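Local coordinates for protein YCGM (Escherichia coli, PDB 1NR9) that is of unknown function but belongs to the fumarylacetoacetate hydrolase family and binds a magnesium ion, at residues G134-A139 / V209-H214; A81-A86 / R92-G97. One frame throughout, in Å; residues are numbered along the deposited sequence.

Interaction 1. Residues G134-A139 / V209-H214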
loop_
_atom_site.group_PDB
_atom_site.type_symbol
_atom_site.label_atom_id
_atom_site.label_comp_id
_atom_site.label_asym_id
_atom_site.label_seq_id
_atom_site.Cartn_x
_atom_site.Cartn_y
_atom_site.Cartn_z
ATOM N N GLY A 134 7.661 19.286 -5.527
ATOM C CA GLY A 134 8.814 19.273 -4.651
ATOM C C GLY A 134 8.288 19.708 -3.296
ATOM O O GLY A 134 7.128 20.102 -3.196
ATOM N N PHE A 135 9.119 19.653 -2.260
ATOM C CA PHE A 135 8.681 20.042 -0.927
ATOM C C PHE A 135 9.332 21.299 -0.406
ATOM O O PHE A 135 10.474 21.611 -0.733
ATOM C CB PHE A 135 8.952 18.927 0.080
ATOM C CG PHE A 135 8.030 17.764 -0.044
ATOM C CD1 PHE A 135 8.442 16.601 -0.687
ATOM C CD2 PHE A 135 6.743 17.827 0.486
ATOM C CE1 PHE A 135 7.582 15.504 -0.798
ATOM C CE2 PHE A 135 5.875 16.743 0.382
ATOM C CZ PHE A 135 6.295 15.578 -0.262
ATOM N N ILE A 136 8.592 22.013 0.429
ATOM C CA ILE A 136 9.095 23.231 1.035
ATOM C C ILE A 136 9.349 22.890 2.503
ATOM O O ILE A 136 8.434 22.471 3.227
ATOM C CB ILE A 136 8.063 24.356 0.912
ATOM C CG1 ILE A 136 7.995 24.821 -0.541
ATOM C CG2 ILE A 136 8.421 25.507 1.823
ATOM C CD1 ILE A 136 6.811 25.715 -0.812
ATOM N N PRO A 137 10.610 23.034 2.950
ATOM C CA PRO A 137 11.027 22.747 4.326
ATOM C C PRO A 137 10.048 23.295 5.344
ATOM O O PRO A 137 9.562 24.415 5.201
ATOM C CB PRO A 137 12.394 23.405 4.403
ATOM C CG PRO A 137 12.933 23.160 3.010
ATOM C CD PRO A 137 11.744 23.534 2.149
ATOM N N ALA A 138 9.754 22.506 6.369
ATOM C CA ALA A 138 8.805 22.929 7.394
ATOM C C ALA A 138 9.080 24.348 7.871
ATOM O O ALA A 138 8.209 25.215 7.793
ATOM C CB ALA A 138 8.843 21.973 8.564
ATOM N N ALA A 139 10.295 24.578 8.363
ATOM C CA ALA A 139 10.676 25.894 8.860
ATOM C C ALA A 139 11.225 26.760 7.730
ATOM O O ALA A 139 12.309 27.335 7.827
ATOM C CB ALA A 139 11.709 25.748 9.975
ATOM N N VAL A 209 -1.333 23.188 -10.958
ATOM C CA VAL A 209 -1.679 22.985 -9.555
ATOM C C VAL A 209 -1.075 24.130 -8.755
ATOM O O VAL A 209 -0.025 24.664 -9.126
ATOM C CB VAL A 209 -1.114 21.639 -9.044
ATOM C CG1 VAL A 209 0.391 21.638 -9.149
ATOM C CG2 VAL A 209 -1.521 21.413 -7.606
ATOM N N THR A 210 -1.721 24.513 -7.656
ATOM C CA THR A 210 -1.216 25.628 -6.861
ATOM C C THR A 210 -1.497 25.552 -5.383
ATOM O O THR A 210 -2.606 25.212 -4.974
ATOM C CB THR A 210 -1.811 26.948 -7.352
ATOM O OG1 THR A 210 -1.201 27.309 -8.589
ATOM C CG2 THR A 210 -1.591 28.049 -6.336
ATOM N N PHE A 211 -0.495 25.885 -4.577
ATOM C CA PHE A 211 -0.682 25.903 -3.138
ATOM C C PHE A 211 0.154 27.036 -2.560
ATOM O O PHE A 211 1.356 27.137 -2.827
ATOM C CB PHE A 211 -0.354 24.532 -2.512
ATOM C CG PHE A 211 1.101 24.314 -2.184
ATOM C CD1 PHE A 211 1.559 24.451 -0.875
ATOM C CD2 PHE A 211 2.010 23.956 -3.173
ATOM C CE1 PHE A 211 2.909 24.236 -0.558
ATOM C CE2 PHE A 211 3.359 23.738 -2.864
ATOM C CZ PHE A 211 3.806 23.880 -1.551
ATOM N N ASP A 212 -0.525 27.913 -1.819
ATOM C CA ASP A 212 0.067 29.086 -1.175
ATOM C C ASP A 212 1.254 29.748 -1.859
ATOM O O ASP A 212 2.397 29.634 -1.408
ATOM C CB ASP A 212 0.449 28.768 0.272
ATOM C CG ASP A 212 -0.613 29.211 1.264
ATOM O OD1 ASP A 212 -0.333 29.190 2.483
ATOM O OD2 ASP A 212 -1.726 29.577 0.820
ATOM N N GLY A 213 0.982 30.447 -2.949
ATOM C CA GLY A 213 2.048 31.151 -3.639
ATOM C C GLY A 213 2.949 30.336 -4.546
ATOM O O GLY A 213 3.885 30.882 -5.141
ATOM N N HIS A 214 2.678 29.039 -4.671
ATOM C CA HIS A 214 3.493 28.185 -5.524
ATOM C C HIS A 214 2.682 27.474 -6.599
ATOM O O HIS A 214 1.602 26.922 -6.326
ATOM C CB HIS A 214 4.232 27.172 -4.661
ATOM C CG HIS A 214 5.262 27.791 -3.776
ATOM N ND1 HIS A 214 6.464 28.266 -4.256
ATOM C CD2 HIS A 214 5.261 28.045 -2.446
ATOM C CE1 HIS A 214 7.161 28.786 -3.261
ATOM N NE2 HIS A 214 6.453 28.664 -2.151
#

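Interaction 2. Residues A81-A86 / R92-G97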
loop_
_atom_site.group_PDB
_atom_site.type_symbol
_atom_site.label_atom_id
_atom_site.label_comp_id
_atom_site.label_asym_id
_atom_site.label_seq_id
_atom_site.Cartn_x
_atom_site.Cartn_y
_atom_site.Cartn_z
ATOM N N ALA A 81 10.661 11.986 10.464
ATOM C CA ALA A 81 11.090 11.040 11.492
ATOM C C ALA A 81 9.964 10.051 11.723
ATOM O O ALA A 81 8.815 10.323 11.381
ATOM C CB ALA A 81 11.418 11.773 12.775
ATOM N N THR A 82 10.279 8.913 12.322
ATOM C CA THR A 82 9.271 7.889 12.518
ATOM C C THR A 82 8.204 8.161 13.588
ATOM O O THR A 82 8.513 8.587 14.695
ATOM C CB THR A 82 9.956 6.531 12.737
ATOM O OG1 THR A 82 9.063 5.649 13.421
ATOM C CG2 THR A 82 11.249 6.700 13.504
ATOM N N LEU A 83 6.942 7.908 13.227
ATOM C CA LEU A 83 5.801 8.137 14.101
ATOM C C LEU A 83 4.960 6.872 14.264
ATOM O O LEU A 83 4.389 6.371 13.296
ATOM C CB LEU A 83 4.908 9.226 13.502
ATOM C CG LEU A 83 5.481 10.594 13.105
ATOM C CD1 LEU A 83 4.480 11.316 12.229
ATOM C CD2 LEU A 83 5.790 11.422 14.345
ATOM N N ARG A 84 4.884 6.357 15.487
ATOM C CA ARG A 84 4.094 5.165 15.779
ATOM C C ARG A 84 3.235 5.522 16.979
ATOM O O ARG A 84 3.771 5.959 18.003
ATOM C CB ARG A 84 4.993 3.976 16.121
ATOM C CG ARG A 84 4.227 2.746 16.597
ATOM C CD ARG A 84 3.070 2.428 15.650
ATOM N NE ARG A 84 2.278 1.263 16.049
ATOM C CZ ARG A 84 1.182 0.852 15.412
ATOM N NH1 ARG A 84 0.746 1.514 14.345
ATOM N NH2 ARG A 84 0.526 -0.227 15.835
ATOM N N GLN A 85 1.914 5.357 16.849
ATOM C CA GLN A 85 0.983 5.684 17.937
ATOM C C GLN A 85 1.438 7.010 18.563
ATOM O O GLN A 85 1.393 7.186 19.773
ATOM C CB GLN A 85 1.012 4.593 19.014
ATOM C CG GLN A 85 0.691 3.179 18.546
ATOM C CD GLN A 85 -0.788 2.951 18.336
ATOM O OE1 GLN A 85 -1.600 3.182 19.232
ATOM N NE2 GLN A 85 -1.149 2.488 17.149
ATOM N N ALA A 86 1.871 7.932 17.717
ATOM C CA ALA A 86 2.398 9.221 18.145
ATOM C C ALA A 86 1.437 10.247 18.728
ATOM O O ALA A 86 0.233 10.220 18.483
ATOM C CB ALA A 86 3.149 9.848 16.984
ATOM N N ARG A 92 4.065 17.171 15.149
ATOM C CA ARG A 92 4.588 18.520 14.953
ATOM C C ARG A 92 6.081 18.488 14.656
ATOM O O ARG A 92 6.512 18.829 13.553
ATOM C CB ARG A 92 4.332 19.382 16.196
ATOM C CG ARG A 92 2.936 19.988 16.278
ATOM C CD ARG A 92 2.627 20.493 17.688
ATOM N NE ARG A 92 3.588 21.488 18.157
ATOM C CZ ARG A 92 3.665 22.734 17.695
ATOM N NH1 ARG A 92 2.832 23.140 16.745
ATOM N NH2 ARG A 92 4.574 23.576 18.185
ATOM N N LYS A 93 6.861 18.058 15.641
ATOM C CA LYS A 93 8.314 17.991 15.519
ATOM C C LYS A 93 8.844 17.154 14.357
ATOM O O LYS A 93 9.971 17.362 13.898
ATOM C CB LYS A 93 8.915 17.466 16.827
ATOM C CG LYS A 93 9.172 18.538 17.873
ATOM C CD LYS A 93 10.266 19.484 17.405
ATOM C CE LYS A 93 10.625 20.498 18.468
ATOM N NZ LYS A 93 11.692 21.421 17.992
ATOM N N ALA A 94 8.035 16.224 13.862
ATOM C CA ALA A 94 8.482 15.349 12.788
ATOM C C ALA A 94 8.215 15.758 11.342
ATOM O O ALA A 94 9.005 15.413 10.460
ATOM C CB ALA A 94 7.938 13.947 13.024
ATOM N N ILE A 95 7.125 16.475 11.072
ATOM C CA ILE A 95 6.849 16.833 9.688
ATOM C C ILE A 95 8.015 17.643 9.116
ATOM O O ILE A 95 8.441 18.640 9.695
ATOM C CB ILE A 95 5.485 17.560 9.538
ATOM C CG1 ILE A 95 5.696 18.977 9.043
ATOM C CG2 ILE A 95 4.702 17.489 10.813
ATOM C CD1 ILE A 95 5.944 19.029 7.544
ATOM N N ALA A 96 8.518 17.189 7.965
ATOM C CA ALA A 96 9.677 17.779 7.294
ATOM C C ALA A 96 9.424 18.798 6.186
ATOM O O ALA A 96 10.354 19.483 5.752
ATOM C CB ALA A 96 10.582 16.650 6.753
ATOM N N GLY A 97 8.190 18.903 5.713
ATOM C CA GLY A 97 7.921 19.855 4.651
ATOM C C GLY A 97 6.531 19.731 4.065
ATOM O O GLY A 97 5.771 18.843 4.452
#

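Interaction 1. Residues G134-A139 / V209-H214
With CG1 of I136 anti to its carbonyl carbon (chi1 -72°) and the chain then extended through chi2 of 168°, the CD1 methyl reaches out from the end of strand 130-137 toward F211 and H214. H214 also turns its CG anti to its own carbonyl carbon, and the two side chains approach from opposite directions. They meet with the methyl over one face of the imidazole, where I136 CD1 lies 3.2 Å from H214 CD2 and 3.3 Å from H214 NE2. The same methyl touches the far end of the F211 ring, I136 CD1 to F211 CZ being 3.6 Å, in an oblique approach. One methyl therefore bridges two aromatic rings, and no hydrogen bond joins the segments.

Isoleucine suits this place because a beta-branched residue is at ease in a strand, while its longer branch spans the gap between backbones whose closest CA atoms, those of I136 and H214, are 9.9 Å apart. Phenylalanine supplies a large apolar ring in the interior, where F141 borders both I136 and F211. H214 is partly exposed; its flat ring takes the methyl over its CD2-NE2 side, while its nitrogens suit a partly exposed site, and it also meets the ring of W9.

Both rings project from the ends of a hairpin turn. F211 N donates to H214 O at 2.9 Å, and H214 N donates to F211 O at 3.0 Å. G213 occupies a conformation with positive phi (79°) that strongly favours glycine, and the carboxylate of D212, though poorly ordered, is modelled hydrogen-bonded to T148 OG1 and T149 N. This is a type I' beta turn closing a two-residue beta hairpin, here joining strands 206-211 and 214-219 of the four-stranded antiparallel sheet and packing against the end of a strand from the mixed sheet of this FAH-family fold.

Interaction 2. Residues A81-A86 / R92-G97
L83 and A81 meet A94 across a small apolar contact, with the methyl of A94 directed at the first half of the loop segment. The tighter half is the leucine: L83 CD2 lies 3.6 Å from A94 CB. Here CG of L83 stands anti to the carbonyl carbon (chi1 -54°), directing the branched end at the helix, and I175 and L184 extend this buried apolar patch. Alanine fits the last turn of helix 88-94 because its single methyl admits both the leucine branch and the neighbouring backbone.

The A81 half is looser, A81 CB to A94 CB being 4.1 Å. A81 is partly exposed, and its small side chain lets the loop pass close to the helix end, with CA atoms of A81 and A94 5.2 Å apart. Farther along, the polar side chains of T82, R84 and Q85 are exposed to solvent, as suits their types, and R84 makes a weak, long ion pair with D127 of the second subunit.

After A94 the chain leaves the helix at I95 and enters strand 95-102, where A96 and G97 both face L78 in a classic beta bulge. The whole is a helix-containing connection between the adjacent antiparallel strands 69-79 and 95-102.

The centres of the two interactions lie about 19 Å apart, and they follow one another along the chain: interaction 2 is complete before interaction 1 begins. Strand 95-102, which starts in interaction 2, pairs antiparallel with strand 130-137, which ends in interaction 1. Along this seam A138 N probably donates a hydrogen bond to A96 O at 3.1 Å, and F135 packs near G97. One mixed sheet thus carries both contacts: interaction 2 packs the connection leading into it, while interaction 1 joins it to the smaller antiparallel sheet. Strand 95-102 leads toward D103, which with E72 of neighbouring strand 69-79 belongs to the magnesium site.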